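Local coordinates for uncharacterized protein (Bacteroides uniformis ATCC 8492, PDB 4Q68) that probably cleaves the amide bond between N-acetylmuramic acid and L-alanine in peptidoglycan fragments, as an NlpC/P60-type amidase, at residues D6-G11 with I171-I176; Y14-Y19 with D210-V215; L104-G109 with R234-K239; Y122-P127 with K142-E147; D198-L203 with K217-Q222. One frame throughout, in Å; residues are numbered along the deposited sequence.

Interaction 1. Residues D6-G11 with I171-I176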
# COMPACT_ATOMS: atom_id res chain seq x y z
N ASP A 6 13.40 10.92 4.45
CA ASP A 6 12.56 11.75 3.60
C ASP A 6 11.16 11.14 3.41
O ASP A 6 10.17 11.86 3.42
CB ASP A 6 13.23 11.99 2.25
CG ASP A 6 14.49 12.84 2.34
OD1 ASP A 6 14.76 13.46 3.39
OD2 ASP A 6 15.23 12.84 1.34
N MSE A 7 11.07 9.83 3.23
CA MSE A 7 9.75 9.16 3.22
C MSE A 7 9.00 9.48 4.51
O MSE A 7 7.81 9.82 4.48
CB MSE A 7 9.93 7.64 3.12
CG MSE A 7 10.18 7.10 1.75
SE MSE A 7 8.61 7.14 0.60
CE MSE A 7 7.39 6.11 1.68
N LEU A 8 9.66 9.33 5.65
CA LEU A 8 9.01 9.59 6.93
C LEU A 8 8.58 11.05 7.07
O LEU A 8 7.45 11.33 7.45
CB LEU A 8 9.94 9.18 8.07
CG LEU A 8 9.42 9.51 9.48
CD1 LEU A 8 8.08 8.84 9.77
CD2 LEU A 8 10.45 9.13 10.52
N SER A 9 9.47 11.99 6.75
CA SER A 9 9.11 13.38 6.93
C SER A 9 7.99 13.76 5.96
O SER A 9 7.11 14.53 6.33
CB SER A 9 10.34 14.27 6.83
OG SER A 9 10.92 14.21 5.57
N ASN A 10 8.00 13.22 4.74
CA ASN A 10 6.90 13.52 3.83
C ASN A 10 5.58 12.89 4.31
O ASN A 10 4.53 13.50 4.14
CB ASN A 10 7.24 13.10 2.40
CG ASN A 10 8.26 14.00 1.77
OD1 ASN A 10 8.40 15.17 2.17
ND2 ASN A 10 8.99 13.49 0.78
N GLY A 11 5.64 11.72 4.94
CA GLY A 11 4.45 11.17 5.56
C GLY A 11 3.94 12.02 6.71
O GLY A 11 2.73 12.25 6.83
N ILE A 171 13.72 -3.22 9.84
CA ILE A 171 12.60 -2.35 9.52
C ILE A 171 13.05 -0.95 9.89
O ILE A 171 13.44 -0.72 11.04
CB ILE A 171 11.32 -2.72 10.28
CG1 ILE A 171 10.92 -4.16 9.96
CG2 ILE A 171 10.21 -1.72 9.94
CD1 ILE A 171 9.81 -4.71 10.83
N LYS A 172 13.00 -0.03 8.93
CA LYS A 172 13.56 1.31 9.10
C LYS A 172 12.50 2.40 8.95
O LYS A 172 11.48 2.23 8.25
CB LYS A 172 14.65 1.51 8.05
CG LYS A 172 15.77 0.49 8.21
CD LYS A 172 16.93 0.66 7.27
CE LYS A 172 17.93 -0.48 7.46
NZ LYS A 172 18.18 -0.74 8.90
N ASP A 173 12.75 3.54 9.60
CA ASP A 173 11.93 4.73 9.39
C ASP A 173 11.70 4.93 7.90
O ASP A 173 12.63 4.86 7.08
CB ASP A 173 12.66 5.97 9.92
CG ASP A 173 12.47 6.20 11.40
OD1 ASP A 173 11.47 5.74 11.96
OD2 ASP A 173 13.35 6.87 12.00
N GLY A 174 10.45 5.19 7.54
CA GLY A 174 10.09 5.46 6.15
C GLY A 174 9.73 4.24 5.32
O GLY A 174 9.25 4.40 4.21
N ASP A 175 9.97 3.04 5.85
CA ASP A 175 9.56 1.86 5.13
C ASP A 175 8.04 1.85 4.96
O ASP A 175 7.28 2.34 5.80
CB ASP A 175 9.99 0.58 5.85
CG ASP A 175 11.48 0.26 5.71
OD1 ASP A 175 12.17 0.92 4.89
OD2 ASP A 175 11.94 -0.68 6.39
N ILE A 176 7.62 1.24 3.86
CA ILE A 176 6.21 1.05 3.58
C ILE A 176 5.78 -0.29 4.16
O ILE A 176 6.40 -1.33 3.91
CB ILE A 176 5.98 1.11 2.06
CG1 ILE A 176 6.31 2.50 1.53
CG2 ILE A 176 4.55 0.71 1.73
CD1 ILE A 176 6.50 2.56 0.04
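Met7 and Leu8 of helix 2-12 straddle the turn that carries Gly174. Met7, deposited as selenomethionine, lies on the side of Ile176, where strand 176-181 begins. Its CB lies 3.5 Å from Gly174 O. Beyond CG the chain is bent at both chi2 and chi3, with chi3 at -57° placing CE. The bend brings CE back to the same carbonyl, 3.6 Å from Gly174 O. CE also meets Ile176 CG1 at 3.8 Å, and the two side chains cross obliquely there. On the other side, the chi2 of Leu8 (59°) places its CD atoms. The CD2 methyl rests against the carboxylate of Asp173, 3.7 Å from Asp173 CG. The polar end of Asp173 is engaged elsewhere, with OD1 bonded to Tyr196 N.

Gly174 allows this close approach. Its CA is 3.9 Å from Leu8 N, and a beta carbon there would press on Met7 CB. It is also the third residue of a type II beta turn from Lys172 to Asp175, with a positive phi that by itself calls for glycine. Asp175 closes the turn with its side chain: OD2 accepts from Lys172 N at 2.8 Å, the donor lying above the carboxylate plane. Its OD1 forms a salt bridge with Arg237.

Met7 also touches Val48 of helix 41-53 and Ile193 of strand 188-197. The contact sets the N-terminal helix against the loop that enters strand 176-181 of the central antiparallel sheet. Helices packed on such a sheet are consistent with the papain-like fold of NlpC/P60 enzymes.

Interaction 2. Residues Y14-Y19 with D210-V215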
# COMPACT_ATOMS: atom_id res chain seq x y z
N TYR A 14 1.52 14.85 6.14
CA TYR A 14 0.10 14.53 5.97
C TYR A 14 -0.67 14.38 7.28
O TYR A 14 -1.87 14.13 7.25
CB TYR A 14 -0.08 13.25 5.13
CG TYR A 14 0.08 13.50 3.66
CD1 TYR A 14 1.33 13.57 3.07
CD2 TYR A 14 -1.03 13.69 2.83
CE1 TYR A 14 1.47 13.83 1.71
CE2 TYR A 14 -0.89 13.93 1.48
CZ TYR A 14 0.35 14.01 0.92
OH TYR A 14 0.47 14.27 -0.42
N LEU A 15 -0.03 14.52 8.44
CA LEU A 15 -0.79 14.40 9.68
C LEU A 15 -1.98 15.35 9.63
O LEU A 15 -1.86 16.49 9.17
CB LEU A 15 0.07 14.68 10.91
CG LEU A 15 1.13 13.62 11.22
CD1 LEU A 15 1.97 14.06 12.38
CD2 LEU A 15 0.50 12.26 11.53
N ASP A 16 -3.11 14.85 10.10
CA ASP A 16 -4.38 15.58 10.22
C ASP A 16 -5.15 15.73 8.92
O ASP A 16 -6.27 16.22 8.94
CB ASP A 16 -4.18 16.92 10.96
CG ASP A 16 -3.60 16.73 12.34
OD1 ASP A 16 -4.10 15.83 13.05
OD2 ASP A 16 -2.66 17.46 12.73
N VAL A 17 -4.59 15.27 7.80
CA VAL A 17 -5.35 15.26 6.56
C VAL A 17 -6.53 14.30 6.72
O VAL A 17 -6.35 13.18 7.20
CB VAL A 17 -4.48 14.86 5.37
CG1 VAL A 17 -5.32 14.61 4.12
CG2 VAL A 17 -3.44 15.94 5.09
N PRO A 18 -7.75 14.72 6.32
CA PRO A 18 -8.90 13.84 6.51
C PRO A 18 -8.85 12.53 5.72
O PRO A 18 -8.36 12.49 4.59
CB PRO A 18 -10.08 14.70 6.05
CG PRO A 18 -9.63 16.13 6.27
CD PRO A 18 -8.17 16.09 5.93
N TYR A 19 -9.40 11.50 6.33
CA TYR A 19 -9.65 10.23 5.68
C TYR A 19 -10.96 10.31 4.89
O TYR A 19 -12.01 10.64 5.46
CB TYR A 19 -9.77 9.12 6.73
CG TYR A 19 -9.88 7.75 6.12
CD1 TYR A 19 -11.06 7.29 5.56
CD2 TYR A 19 -8.78 6.89 6.11
CE1 TYR A 19 -11.15 6.03 4.99
CE2 TYR A 19 -8.86 5.62 5.54
CZ TYR A 19 -10.05 5.20 4.99
OH TYR A 19 -10.16 3.95 4.41
N ASP A 210 -10.14 7.15 13.16
CA ASP A 210 -9.83 8.51 13.60
C ASP A 210 -10.21 9.54 12.55
O ASP A 210 -10.20 10.74 12.83
CB ASP A 210 -8.35 8.65 13.97
CG ASP A 210 -8.00 7.94 15.26
OD1 ASP A 210 -8.84 7.93 16.20
OD2 ASP A 210 -6.88 7.39 15.34
N LYS A 211 -10.56 9.07 11.35
CA LYS A 211 -11.03 9.93 10.28
C LYS A 211 -9.96 10.86 9.73
O LYS A 211 -10.28 11.88 9.12
CB LYS A 211 -12.27 10.71 10.71
CG LYS A 211 -13.42 9.85 11.21
CD LYS A 211 -14.58 10.70 11.70
CE LYS A 211 -15.83 9.88 11.93
NZ LYS A 211 -15.66 8.87 13.01
N LYS A 212 -8.69 10.50 9.91
CA LYS A 212 -7.59 11.34 9.46
C LYS A 212 -6.28 10.57 9.51
O LYS A 212 -6.22 9.46 10.04
CB LYS A 212 -7.48 12.61 10.33
CG LYS A 212 -7.05 12.35 11.76
CD LYS A 212 -7.32 13.53 12.67
CE LYS A 212 -6.84 13.25 14.08
NZ LYS A 212 -7.29 14.27 15.04
N VAL A 213 -5.23 11.18 8.96
CA VAL A 213 -3.88 10.62 9.04
C VAL A 213 -3.32 10.88 10.43
O VAL A 213 -3.35 12.01 10.93
CB VAL A 213 -2.97 11.24 7.97
CG1 VAL A 213 -1.55 10.72 8.08
CG2 VAL A 213 -3.52 11.00 6.57
N VAL A 214 -2.81 9.82 11.06
CA VAL A 214 -2.34 9.85 12.44
C VAL A 214 -1.00 9.13 12.57
O VAL A 214 -0.61 8.32 11.72
CB VAL A 214 -3.33 9.17 13.41
CG1 VAL A 214 -4.69 9.83 13.33
CG2 VAL A 214 -3.45 7.67 13.12
N VAL A 215 -0.33 9.42 13.67
CA VAL A 215 0.68 8.54 14.26
C VAL A 215 -0.08 7.59 15.17
O VAL A 215 -0.84 8.02 16.04
CB VAL A 215 1.71 9.32 15.09
CG1 VAL A 215 2.66 8.37 15.79
CG2 VAL A 215 2.46 10.31 14.24
O HOH W 1 -3.20 13.30 13.37
O HOH W 2 -4.65 16.10 15.69
O HOH W 3 -7.06 16.99 13.44
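Leu15 meets the strand with its CD2 methyl, which lies 3.6 Å from Val214 C and also touches Val215 CG2. Beside it, Val213 points its branched side chain into the bend of 14-17. Val213 CB is 3.2 Å from Tyr14 O, and CG2 faces Val17 CB. Three backbone bonds hold the two segments together. Asp16 N gives to Val213 O at 3.0 Å, and Val213 N gives to Val17 O at 2.9 Å. Tyr19 N gives to Lys211 O at 3.0 Å. Tyr19 CB rests against the backbone of Lys211 and Lys212.

Tyr14 to Val17 form a type II beta turn, and Pro18 makes a single bridge with Lys212. Lys211 and Lys212 face Ser207 as a G1 beta bulge. Strand 212-215 pairs with strand 200-207 in the central antiparallel sheet, and the loop after helix 2-12 lies along it.

The solvent side is charged. Asp16 and Lys212 lie side by side and point the same way, but Asp16 OD1 and Lys212 NZ stay 4.1 Å apart, beyond a salt bridge. Two waters join them instead, each giving to Asp16 OD1 and accepting from Lys212 NZ, one of them only weakly on the Asp16 side. Another water gives to both Asp16 OD1 and Val213 O. On the inner side, Leu44 of helix 41-53 covers Tyr14 and Val213, and Val39 also touches Val213.

Interaction 3. Residues L104-G109 with R234-K239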
# COMPACT_ATOMS: atom_id res chain seq x y z
N LEU A 104 10.94 0.04 -5.81
CA LEU A 104 10.73 -0.61 -4.53
C LEU A 104 11.66 -1.80 -4.37
O LEU A 104 11.94 -2.51 -5.34
CB LEU A 104 9.31 -1.15 -4.37
CG LEU A 104 8.16 -0.17 -4.25
CD1 LEU A 104 6.85 -0.95 -4.16
CD2 LEU A 104 8.31 0.74 -3.06
N GLN A 105 12.06 -2.02 -3.13
CA GLN A 105 12.71 -3.25 -2.69
C GLN A 105 11.78 -3.98 -1.74
O GLN A 105 11.14 -3.37 -0.90
CB GLN A 105 14.01 -2.96 -1.96
CG GLN A 105 15.10 -2.47 -2.85
CD GLN A 105 16.27 -1.87 -2.11
OE1 GLN A 105 16.15 -1.44 -0.96
NE2 GLN A 105 17.42 -1.82 -2.77
N ASP A 106 11.72 -5.30 -1.89
CA ASP A 106 10.92 -6.17 -1.05
C ASP A 106 11.81 -6.61 0.12
O ASP A 106 12.60 -7.54 0.03
CB ASP A 106 10.38 -7.33 -1.87
CG ASP A 106 9.41 -8.20 -1.11
OD1 ASP A 106 9.43 -8.13 0.14
OD2 ASP A 106 8.60 -8.91 -1.77
N VAL A 107 11.68 -5.89 1.23
CA VAL A 107 12.55 -6.10 2.39
C VAL A 107 12.21 -7.40 3.10
O VAL A 107 13.11 -8.18 3.42
CB VAL A 107 12.48 -4.91 3.36
CG1 VAL A 107 13.38 -5.13 4.55
CG2 VAL A 107 12.84 -3.62 2.66
N THR A 108 10.93 -7.67 3.35
CA THR A 108 10.56 -8.97 3.91
C THR A 108 11.02 -10.12 3.01
O THR A 108 11.35 -11.19 3.52
CB THR A 108 9.04 -9.06 4.23
OG1 THR A 108 8.30 -8.12 3.44
CG2 THR A 108 8.77 -8.77 5.69
N GLY A 109 11.06 -9.90 1.69
CA GLY A 109 11.59 -10.90 0.76
C GLY A 109 12.98 -11.38 1.13
O GLY A 109 13.31 -12.54 0.95
N ARG A 234 4.10 -7.19 5.19
CA ARG A 234 5.16 -7.08 4.21
C ARG A 234 5.80 -5.70 4.39
O ARG A 234 5.11 -4.73 4.70
CB ARG A 234 4.64 -7.26 2.77
CG ARG A 234 4.03 -8.64 2.54
CD ARG A 234 3.54 -8.86 1.13
NE ARG A 234 4.65 -8.91 0.19
CZ ARG A 234 4.54 -9.14 -1.12
NH1 ARG A 234 3.35 -9.29 -1.67
NH2 ARG A 234 5.61 -9.21 -1.88
N VAL A 235 7.11 -5.63 4.22
CA VAL A 235 7.88 -4.42 4.39
C VAL A 235 8.57 -4.11 3.07
O VAL A 235 9.32 -4.94 2.54
CB VAL A 235 8.94 -4.59 5.51
CG1 VAL A 235 9.77 -3.33 5.66
CG2 VAL A 235 8.27 -4.97 6.82
N LEU A 236 8.27 -2.93 2.53
CA LEU A 236 8.81 -2.48 1.25
C LEU A 236 9.61 -1.21 1.50
O LEU A 236 9.36 -0.47 2.45
CB LEU A 236 7.71 -2.18 0.23
CG LEU A 236 6.71 -3.29 -0.10
CD1 LEU A 236 7.39 -4.62 -0.37
CD2 LEU A 236 5.63 -3.43 0.97
N ARG A 237 10.56 -0.92 0.62
CA ARG A 237 11.42 0.25 0.79
C ARG A 237 11.62 0.94 -0.55
O ARG A 237 11.96 0.30 -1.55
CB ARG A 237 12.76 -0.19 1.38
CG ARG A 237 13.72 0.94 1.73
CD ARG A 237 14.92 0.43 2.51
NE ARG A 237 14.48 -0.13 3.78
CZ ARG A 237 15.06 -1.13 4.43
NH1 ARG A 237 16.18 -1.71 3.99
NH2 ARG A 237 14.50 -1.56 5.56
N MSE A 238 11.44 2.25 -0.56
CA MSE A 238 11.75 3.06 -1.73
C MSE A 238 13.17 2.83 -2.21
O MSE A 238 14.10 2.77 -1.39
CB MSE A 238 11.59 4.54 -1.38
CG MSE A 238 11.88 5.48 -2.52
SE MSE A 238 11.78 7.35 -2.07
CE MSE A 238 13.35 7.40 -0.90
N LYS A 239 13.32 2.75 -3.53
CA LYS A 239 14.63 2.75 -4.16
C LYS A 239 14.63 3.93 -5.13
O LYS A 239 13.83 3.98 -6.05
CB LYS A 239 14.89 1.40 -4.85
CG LYS A 239 16.27 1.27 -5.47
CD LYS A 239 16.51 -0.11 -6.05
CE LYS A 239 17.90 -0.21 -6.68
NZ LYS A 239 18.07 -1.46 -7.47
O HOH W 4 16.55 1.50 -1.20
O HOH W 5 17.99 -0.97 1.80
O HOH W 6 7.28 -9.16 1.24
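Val107 and Thr108 make the tight part of this contact, at the end of strand 104-106 where the chain turns into helix 107-111. Val235 O accepts from both Val107 N (2.9 Å) and Thr108 N (3.3 Å). In return, Val235 N gives an almost straight bond of 2.9 Å to Thr108 OG1. Val107 CB packs on Val235 CG1. Val107 CG2 sits over the centre of the Arg237 guanidinium, 3.8 Å above its plane. The NE of that group forms a salt bridge with Asp175. Before the turn the strands are antiparallel, and Gln105 and Arg237 form a hydrogen-bonded pair.

Asp106 serves two ends. Its CG is anti to the backbone N (chi1 -173°), which brings the carboxylate back to the start of the helix. There OD1 caps Gly109 N at 2.9 Å, making Asp106 the N-cap residue. OD2 makes a 3.0 Å salt bridge with Arg234 NH2, lying in the guanidinium plane, with NH2 on the syn side but 34° out of the carboxylate plane. A water gives to Asp106 OD1 and accepts from Arg234 NE. An alanine in place of Asp106 would probably leave Gly109 N without its cap and Arg234 without this acidic mate.

The other end is looser and more exposed, with waters in place of direct side-chain bonds. Gln105 OE1 reaches Met238 O and Arg237 NH1 through two waters, each weakly bound to the amide. Gln105 NE2 lies 3.8 Å from Lys239 CD. One carboxylate thus faces an arginine and a helix start together, and both would probably favour its charged form.

Interaction 4. Residues Y122-P127 with K142-E147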
# COMPACT_ATOMS: atom_id res chain seq x y z
N TYR A 122 -10.73 -11.54 -4.47
CA TYR A 122 -11.85 -10.85 -3.79
C TYR A 122 -12.70 -10.02 -4.75
O TYR A 122 -13.93 -10.04 -4.68
CB TYR A 122 -11.30 -9.97 -2.67
CG TYR A 122 -12.35 -9.38 -1.79
CD1 TYR A 122 -12.96 -8.19 -2.11
CD2 TYR A 122 -12.73 -10.02 -0.61
CE1 TYR A 122 -13.94 -7.64 -1.29
CE2 TYR A 122 -13.72 -9.48 0.21
CZ TYR A 122 -14.32 -8.29 -0.14
OH TYR A 122 -15.29 -7.73 0.66
N MSE A 123 -12.06 -9.24 -5.61
CA MSE A 123 -12.80 -8.29 -6.42
C MSE A 123 -13.71 -8.98 -7.43
O MSE A 123 -14.89 -8.64 -7.53
CB MSE A 123 -11.84 -7.33 -7.12
CG MSE A 123 -11.07 -6.46 -6.14
SE MSE A 123 -9.81 -5.27 -7.00
CE MSE A 123 -11.04 -3.95 -7.67
N SER A 124 -13.19 -9.95 -8.18
CA SER A 124 -14.04 -10.65 -9.13
C SER A 124 -15.10 -11.49 -8.43
O SER A 124 -16.16 -11.74 -8.99
CB SER A 124 -13.26 -11.51 -10.10
OG SER A 124 -12.74 -12.65 -9.45
N SER A 125 -14.81 -11.94 -7.21
CA SER A 125 -15.76 -12.72 -6.42
C SER A 125 -16.91 -11.87 -5.88
O SER A 125 -17.98 -12.39 -5.57
CB SER A 125 -15.06 -13.38 -5.24
OG SER A 125 -14.18 -14.41 -5.69
N HIS A 126 -16.66 -10.57 -5.74
CA HIS A 126 -17.61 -9.65 -5.12
C HIS A 126 -17.76 -8.38 -5.95
O HIS A 126 -17.54 -7.27 -5.47
CB HIS A 126 -17.15 -9.32 -3.70
CG HIS A 126 -17.03 -10.53 -2.83
ND1 HIS A 126 -18.12 -11.33 -2.56
CD2 HIS A 126 -15.97 -11.11 -2.22
CE1 HIS A 126 -17.74 -12.35 -1.81
NE2 HIS A 126 -16.45 -12.23 -1.57
N PRO A 127 -18.16 -8.53 -7.22
CA PRO A 127 -18.16 -7.38 -8.13
C PRO A 127 -19.19 -6.31 -7.77
O PRO A 127 -19.05 -5.16 -8.17
CB PRO A 127 -18.47 -8.02 -9.49
CG PRO A 127 -19.26 -9.24 -9.15
CD PRO A 127 -18.62 -9.76 -7.89
N LYS A 142 -11.04 -9.09 -16.97
CA LYS A 142 -9.67 -8.60 -16.86
C LYS A 142 -9.15 -8.81 -15.44
O LYS A 142 -8.00 -9.21 -15.25
CB LYS A 142 -9.60 -7.13 -17.26
CG LYS A 142 -9.70 -6.91 -18.76
CD LYS A 142 -9.78 -5.44 -19.14
CE LYS A 142 -9.77 -5.25 -20.65
NZ LYS A 142 -9.83 -3.84 -21.02
N MSE A 143 -9.98 -8.54 -14.44
CA MSE A 143 -9.57 -8.76 -13.06
C MSE A 143 -9.32 -10.23 -12.76
O MSE A 143 -8.36 -10.56 -12.06
CB MSE A 143 -10.55 -8.21 -12.04
CG MSE A 143 -10.65 -6.68 -11.99
SE MSE A 143 -8.93 -5.74 -11.89
CE MSE A 143 -8.18 -6.67 -10.38
N LYS A 144 -10.15 -11.13 -13.28
CA LYS A 144 -9.92 -12.56 -13.06
C LYS A 144 -8.56 -12.97 -13.62
O LYS A 144 -7.84 -13.76 -13.00
CB LYS A 144 -11.02 -13.41 -13.68
CG LYS A 144 -12.34 -13.36 -12.96
CD LYS A 144 -13.40 -14.19 -13.69
CE LYS A 144 -14.73 -14.19 -12.98
NZ LYS A 144 -15.79 -14.90 -13.75
N LYS A 145 -8.19 -12.47 -14.80
CA LYS A 145 -6.90 -12.83 -15.38
C LYS A 145 -5.75 -12.32 -14.49
O LYS A 145 -4.79 -13.04 -14.23
CB LYS A 145 -6.80 -12.27 -16.79
CG LYS A 145 -5.60 -12.74 -17.54
CD LYS A 145 -5.51 -12.09 -18.89
CE LYS A 145 -4.33 -12.62 -19.68
NZ LYS A 145 -4.27 -12.02 -21.04
N ILE A 146 -5.87 -11.09 -14.01
CA ILE A 146 -4.87 -10.52 -13.11
C ILE A 146 -4.77 -11.36 -11.82
O ILE A 146 -3.67 -11.69 -11.36
CB ILE A 146 -5.24 -9.04 -12.81
CG1 ILE A 146 -4.93 -8.18 -14.05
CG2 ILE A 146 -4.50 -8.52 -11.59
CD1 ILE A 146 -5.72 -6.91 -14.13
N GLU A 147 -5.92 -11.69 -11.25
CA GLU A 147 -5.99 -12.48 -10.02
C GLU A 147 -5.35 -13.84 -10.19
O GLU A 147 -4.60 -14.30 -9.33
CB GLU A 147 -7.45 -12.66 -9.61
CG GLU A 147 -8.08 -11.38 -9.08
CD GLU A 147 -9.59 -11.44 -8.97
OE1 GLU A 147 -10.17 -12.46 -9.41
OE2 GLU A 147 -10.19 -10.45 -8.47
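Ser124 is held by Glu147 through two hydrogen bonds, both on syn lone pairs of the carboxylate. Ser124 OG gives to Glu147 OE1 at 2.6 Å, and Ser124 N gives to Glu147 OE2 at 3.1 Å. The hydroxyl sits between its backbone N and carbonyl carbon (chi1 72°), on the side that faces the acid. OE2 has a further partner in Tyr90 OH, which also bonds Met123 N. An alanine in place of Glu147 would probably leave Ser124 N and OG without their shared acceptor and Tyr90 OH without one of its mates.

The apolar contacts lie to both sides of this pair. Ser124 CB touches Lys144 CG at 3.5 Å. On the buried side two selenomethionines meet, with Met123 SE 4.0 Å from Met143 CE. Met143 is bent at chi2 and chi3, and the last of these places the methyl that touches. Leu133 of helix 131-134 packs on both of them, and an N-acetylglucosamine attached to the protein touches Met123.

The arrangement is a helix-to-helix contact. A glutamate of helix 137-150 accepts from a backbone N-H in the first turn of helix 122-125, a place where such groups lack helical acceptors.

Interaction 5. Residues D198-L203 with K217-Q222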
# COMPACT_ATOMS: atom_id res chain seq x y z
N ASP A 198 10.73 7.13 20.07
CA ASP A 198 11.26 6.67 21.34
C ASP A 198 11.37 5.15 21.35
O ASP A 198 10.93 4.49 22.30
CB ASP A 198 10.35 7.16 22.46
CG ASP A 198 10.90 6.85 23.85
OD1 ASP A 198 12.14 6.84 24.03
OD2 ASP A 198 10.07 6.63 24.76
N ASN A 199 11.97 4.64 20.27
CA ASN A 199 12.23 3.22 20.08
C ASN A 199 11.02 2.31 19.85
O ASN A 199 11.23 1.14 19.51
CB ASN A 199 13.13 2.67 21.17
CG ASN A 199 14.46 3.38 21.20
OD1 ASN A 199 15.13 3.51 20.17
ND2 ASN A 199 14.85 3.88 22.37
N LYS A 200 9.79 2.80 19.97
CA LYS A 200 8.63 2.00 19.59
C LYS A 200 8.42 2.14 18.10
O LYS A 200 8.50 3.25 17.57
CB LYS A 200 7.38 2.45 20.33
CG LYS A 200 7.50 2.26 21.81
CD LYS A 200 6.25 2.68 22.57
CE LYS A 200 6.36 2.35 24.05
NZ LYS A 200 7.47 3.10 24.69
N LEU A 201 8.13 1.03 17.43
CA LEU A 201 7.75 1.08 16.02
C LEU A 201 6.26 1.35 15.92
O LEU A 201 5.43 0.49 16.25
CB LEU A 201 8.11 -0.22 15.32
CG LEU A 201 7.62 -0.33 13.87
CD1 LEU A 201 8.16 0.78 12.98
CD2 LEU A 201 7.99 -1.68 13.31
N LEU A 202 5.96 2.58 15.51
CA LEU A 202 4.61 3.09 15.27
C LEU A 202 4.36 3.13 13.77
O LEU A 202 5.24 2.88 12.95
CB LEU A 202 4.45 4.49 15.86
CG LEU A 202 4.89 4.70 17.30
CD1 LEU A 202 4.60 6.12 17.73
CD2 LEU A 202 4.23 3.69 18.24
N LEU A 203 3.11 3.42 13.42
CA LEU A 203 2.72 3.56 12.03
C LEU A 203 2.11 4.94 11.79
O LEU A 203 1.24 5.38 12.55
CB LEU A 203 1.70 2.48 11.66
CG LEU A 203 1.54 2.22 10.17
CD1 LEU A 203 2.77 1.52 9.62
CD2 LEU A 203 0.30 1.38 9.91
N LYS A 217 -1.35 5.39 18.14
CA LYS A 217 -1.21 5.56 19.59
C LYS A 217 -0.56 4.33 20.24
O LYS A 217 0.03 4.44 21.31
CB LYS A 217 -2.55 5.85 20.25
CG LYS A 217 -3.15 7.21 19.93
CD LYS A 217 -2.44 8.34 20.66
CE LYS A 217 -3.22 9.65 20.55
NZ LYS A 217 -4.49 9.63 21.33
N VAL A 218 -0.68 3.18 19.59
CA VAL A 218 -0.07 1.95 20.03
C VAL A 218 0.94 1.51 18.98
O VAL A 218 0.86 1.92 17.81
CB VAL A 218 -1.12 0.85 20.30
CG1 VAL A 218 -2.11 1.33 21.35
CG2 VAL A 218 -1.86 0.42 19.02
N PRO A 219 1.91 0.67 19.36
CA PRO A 219 2.85 0.18 18.37
C PRO A 219 2.18 -0.64 17.28
O PRO A 219 1.10 -1.22 17.48
CB PRO A 219 3.81 -0.67 19.21
CG PRO A 219 3.68 -0.14 20.60
CD PRO A 219 2.24 0.22 20.71
N LEU A 220 2.84 -0.72 16.14
CA LEU A 220 2.37 -1.56 15.05
C LEU A 220 2.08 -2.99 15.53
O LEU A 220 1.07 -3.58 15.13
CB LEU A 220 3.39 -1.54 13.92
CG LEU A 220 3.10 -2.40 12.69
CD1 LEU A 220 1.78 -2.09 12.05
CD2 LEU A 220 4.25 -2.25 11.69
N SER A 221 2.93 -3.53 16.39
CA SER A 221 2.71 -4.87 16.93
C SER A 221 1.33 -4.98 17.58
O SER A 221 0.66 -6.01 17.45
CB SER A 221 3.78 -5.21 17.96
OG SER A 221 3.84 -4.22 18.97
N GLN A 222 0.92 -3.95 18.33
CA GLN A 222 -0.38 -3.95 19.00
C GLN A 222 -1.52 -3.79 18.00
O GLN A 222 -2.57 -4.40 18.15
CB GLN A 222 -0.44 -2.83 20.05
CG GLN A 222 -1.68 -2.88 20.94
CD GLN A 222 -1.70 -4.07 21.85
OE1 GLN A 222 -2.71 -4.78 21.95
NE2 GLN A 222 -0.59 -4.30 22.52
O HOH W 7 5.65 -2.53 16.53
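Leu201 O accepts from Leu220 N at 2.9 Å. A water lies 3.0 Å from the same oxygen and accepts from Ser221 N at 2.9 Å. Pro219 also closes on this carbonyl, with its CA 3.4 Å away. The first turn of helix 220-225 is thus docked on strand 200-207 of the central antiparallel sheet. Pro219 stands at the N-cap position.

Leucines fill the buried side. Leu201 and Leu220 lie side by side and point the same way. Both have CG anti to the backbone N (chi1 174° and 178°), and their CD2 methyls meet at 4.1 Å. Leu203 CD2 comes within 4.3 Å of Leu220 CD1, and Ile177 of strand 176-181 touches both residues. Leu163 also touches Leu220.

Lys200 CD brushes Pro219 CG at the outer edge. Ser216 OG is bonded to both Val218 O and Leu203 N, linking the segment before the helix to the strand. Leu202 closes the contact on the strand's other side, its CD2 methyl 3.8 Å from both Pro219 CA and Val218 O.

How the interactions relate
From the N terminus, helix 2-12 opens interaction 1, and the loop after it opens interaction 2. Strand 104-106 opens interaction 3. Interaction 4 follows as a local loop between two helices, nested inside interactions 1, 2 and 3. Interaction 1 closes at 171-176. Interaction 5 opens at 198-203, interaction 2 closes at 210-215, and interaction 5 closes at 217-222, so these two cross. Interaction 3 closes last, at 234-239, with interaction 5 nested inside it. Interactions 1, 2 and 3 cross one another. The Asp175 to Arg237 salt bridge joins interactions 1 and 3. Interactions 1, 2, 3 and 5 tie the N-terminal helix, the loop after it, strand 104-106 and helix 220-225 to one sheet, while interaction 4 lies apart in the helical region.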